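Local coordinates for arylsulfatase (Pseudoalteromonas sp. MB47, PDB 7AJ0) that removes sulfate groups from the algal polysaccharide fucoidan, probably in an exo-acting manner, and assembles as a hexamer, at the interface of chains A and B. Residues are numbered along the deposited sequence; one frame, centred on the assembly and turned at random. Chains: chain A/B, Arylsulfatase.

The interface of chains A and B. Residues chain A 443, 459-464, 466, 479; chain B 447, 453-458.
Two copies of the sulfatase join here edge to edge: the end of strand 456-460 of chain A and the loop after it run antiparallel to the start of the same strand in chain B, with A:Ile461 and B:Phe457 as the bridged pair. The amide N of B:Leu458 gives a hydrogen bond to A:Asp460 O (3.1 Å), while A:Gly462 N reaches B:Ser456 O (2.8 Å). Glycine suits this backbone turn, which would probably be unfavourable for a residue with a side chain.

The tight part is aromatic. A:Trp466, its CG anti to the carbonyl carbon (chi1 -66°), crosses obliquely to B:Phe457, and its far rim atom CH2 meets the tip atom CZ of the phenyl ring at 3.5 Å. B:Ala455 CA lies over one indole face, 3.4 Å above the plane and toward the rim, its methyl directed away; the other face is backed by A:Val443 CG2 of its own chain. Its NE1 points at B:Ser456 O (3.2 Å), nearly within the indole plane, so that this carbonyl is gripped by two donors, one on each side of its plane. Beside them water 1 links A:Ala464 O with B:Ile453 O and B:Ser456 N. An alanine in place of A:Trp466 would lose the indole and its N-H, and would probably leave B:Phe457 and B:Ala455 poorly packed and B:Ser456 O less firmly held. Over the centre of the phenyl face lies A:Leu459 CD1, 3.8 Å above the plane, one methyl of the branched leucine end. A:Ser479 OG, anti to its backbone N (chi1 164°), donates to B:Asp454 O at 2.8 Å.

The looser side is polar: A:Ala464 N makes a weak bond to B:Ile453 O (3.5 Å), and at the other end water 2 joins the carboxylate OD2 of A:Asp460 to B:Leu458 O.

Different stretches of the same strand and its flanks thus meet, an asymmetric pairing within the hexamer, set in A on strands 442-446, 456-460 and 466-469 of the C-terminal part, ahead of helix 489-505.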
# COMPACT_ATOMS: atom_id res chain seq x y z
N VAL A 443 12.89 -9.63 -8.26
CA VAL A 443 12.83 -8.80 -7.07
C VAL A 443 11.97 -9.48 -6.01
O VAL A 443 10.86 -9.93 -6.31
CB VAL A 443 12.28 -7.40 -7.40
CG1 VAL A 443 11.83 -6.67 -6.14
CG2 VAL A 443 13.33 -6.59 -8.14
N LEU A 459 9.17 -11.72 -7.91
CA LEU A 459 8.44 -11.14 -9.03
C LEU A 459 9.37 -10.83 -10.18
O LEU A 459 10.53 -10.44 -9.98
CB LEU A 459 7.72 -9.87 -8.58
CG LEU A 459 6.84 -10.04 -7.34
CD1 LEU A 459 6.18 -8.73 -6.94
CD2 LEU A 459 5.79 -11.12 -7.59
N ASP A 460 8.87 -11.02 -11.40
CA ASP A 460 9.60 -10.63 -12.59
C ASP A 460 9.56 -9.12 -12.75
O ASP A 460 8.55 -8.47 -12.45
CB ASP A 460 9.01 -11.30 -13.83
CG ASP A 460 9.24 -12.80 -13.84
OD1 ASP A 460 10.28 -13.24 -13.31
OD2 ASP A 460 8.39 -13.52 -14.39
N ILE A 461 10.66 -8.55 -13.23
CA ILE A 461 10.75 -7.11 -13.44
C ILE A 461 9.98 -6.74 -14.70
O ILE A 461 9.57 -7.61 -15.47
CB ILE A 461 12.21 -6.63 -13.51
CG1 ILE A 461 13.01 -7.43 -14.54
CG2 ILE A 461 12.86 -6.74 -12.13
CD1 ILE A 461 13.13 -6.76 -15.89
N GLY A 462 9.77 -5.44 -14.91
CA GLY A 462 9.06 -4.96 -16.08
C GLY A 462 9.95 -4.77 -17.29
O GLY A 462 10.71 -5.67 -17.66
N THR A 463 9.87 -3.59 -17.90
CA THR A 463 10.60 -3.35 -19.14
C THR A 463 12.10 -3.27 -18.92
O THR A 463 12.88 -3.62 -19.82
CB THR A 463 10.09 -2.08 -19.81
OG1 THR A 463 8.83 -2.34 -20.45
CG2 THR A 463 11.08 -1.56 -20.85
N ALA A 464 12.54 -2.82 -17.75
CA ALA A 464 13.96 -2.65 -17.48
C ALA A 464 14.34 -3.30 -16.16
O ALA A 464 13.58 -3.22 -15.19
CB ALA A 464 14.33 -1.16 -17.45
N TRP A 466 15.88 -3.50 -12.56
CA TRP A 466 16.06 -2.47 -11.54
C TRP A 466 17.55 -2.22 -11.32
O TRP A 466 18.35 -3.16 -11.32
CB TRP A 466 15.40 -2.88 -10.23
CG TRP A 466 13.91 -2.98 -10.30
CD1 TRP A 466 13.14 -3.14 -11.42
CD2 TRP A 466 13.00 -2.93 -9.19
NE1 TRP A 466 11.81 -3.19 -11.08
CE2 TRP A 466 11.70 -3.07 -9.72
CE3 TRP A 466 13.16 -2.79 -7.81
CZ2 TRP A 466 10.56 -3.06 -8.91
CZ3 TRP A 466 12.03 -2.79 -7.01
CH2 TRP A 466 10.75 -2.92 -7.56
N SER A 479 14.42 2.39 -7.30
CA SER A 479 15.26 2.08 -8.45
C SER A 479 15.18 3.19 -9.50
O SER A 479 14.11 3.77 -9.73
CB SER A 479 14.83 0.75 -9.07
OG SER A 479 15.37 0.60 -10.37
N ALA B 447 6.13 0.14 -8.56
CA ALA B 447 6.42 0.25 -7.14
C ALA B 447 6.82 1.65 -6.71
O ALA B 447 6.82 1.94 -5.50
CB ALA B 447 7.53 -0.73 -6.76
N ILE B 453 9.04 2.39 -16.28
CA ILE B 453 10.11 1.59 -16.87
C ILE B 453 10.97 0.95 -15.78
O ILE B 453 11.23 -0.26 -15.80
CB ILE B 453 10.98 2.45 -17.80
CG1 ILE B 453 10.17 2.96 -18.99
CG2 ILE B 453 12.20 1.67 -18.28
CD1 ILE B 453 10.81 4.13 -19.71
N ASP B 454 11.41 1.75 -14.81
CA ASP B 454 12.56 1.42 -13.99
C ASP B 454 12.22 0.75 -12.66
O ASP B 454 13.14 0.24 -12.00
CB ASP B 454 13.39 2.69 -13.73
CG ASP B 454 13.93 3.30 -15.00
OD1 ASP B 454 14.46 2.55 -15.85
OD2 ASP B 454 13.84 4.54 -15.17
N ALA B 455 10.96 0.74 -12.24
CA ALA B 455 10.58 0.14 -10.97
C ALA B 455 9.23 -0.55 -11.09
O ALA B 455 8.31 -0.32 -10.30
CB ALA B 455 10.57 1.19 -9.86
N SER B 456 9.11 -1.43 -12.08
CA SER B 456 7.86 -2.12 -12.35
C SER B 456 8.05 -3.63 -12.32
O SER B 456 9.16 -4.14 -12.49
CB SER B 456 7.29 -1.70 -13.72
OG SER B 456 6.69 -0.42 -13.66
N PHE B 457 6.94 -4.32 -12.08
CA PHE B 457 6.85 -5.77 -12.23
C PHE B 457 5.94 -6.09 -13.41
O PHE B 457 5.06 -5.30 -13.77
CB PHE B 457 6.30 -6.44 -10.97
CG PHE B 457 6.91 -5.95 -9.70
CD1 PHE B 457 8.17 -6.37 -9.31
CD2 PHE B 457 6.20 -5.10 -8.86
CE1 PHE B 457 8.73 -5.93 -8.13
CE2 PHE B 457 6.76 -4.66 -7.68
CZ PHE B 457 8.02 -5.08 -7.31
N LEU B 458 6.14 -7.26 -14.00
CA LEU B 458 5.19 -7.84 -14.95
C LEU B 458 4.61 -9.08 -14.29
O LEU B 458 5.31 -10.09 -14.12
CB LEU B 458 5.86 -8.17 -16.28
CG LEU B 458 4.93 -8.66 -17.39
CD1 LEU B 458 3.79 -7.68 -17.65
CD2 LEU B 458 5.71 -8.91 -18.68
O HOH W 1 11.07 -2.45 -14.22
O HOH W 2 6.45 -12.08 -16.20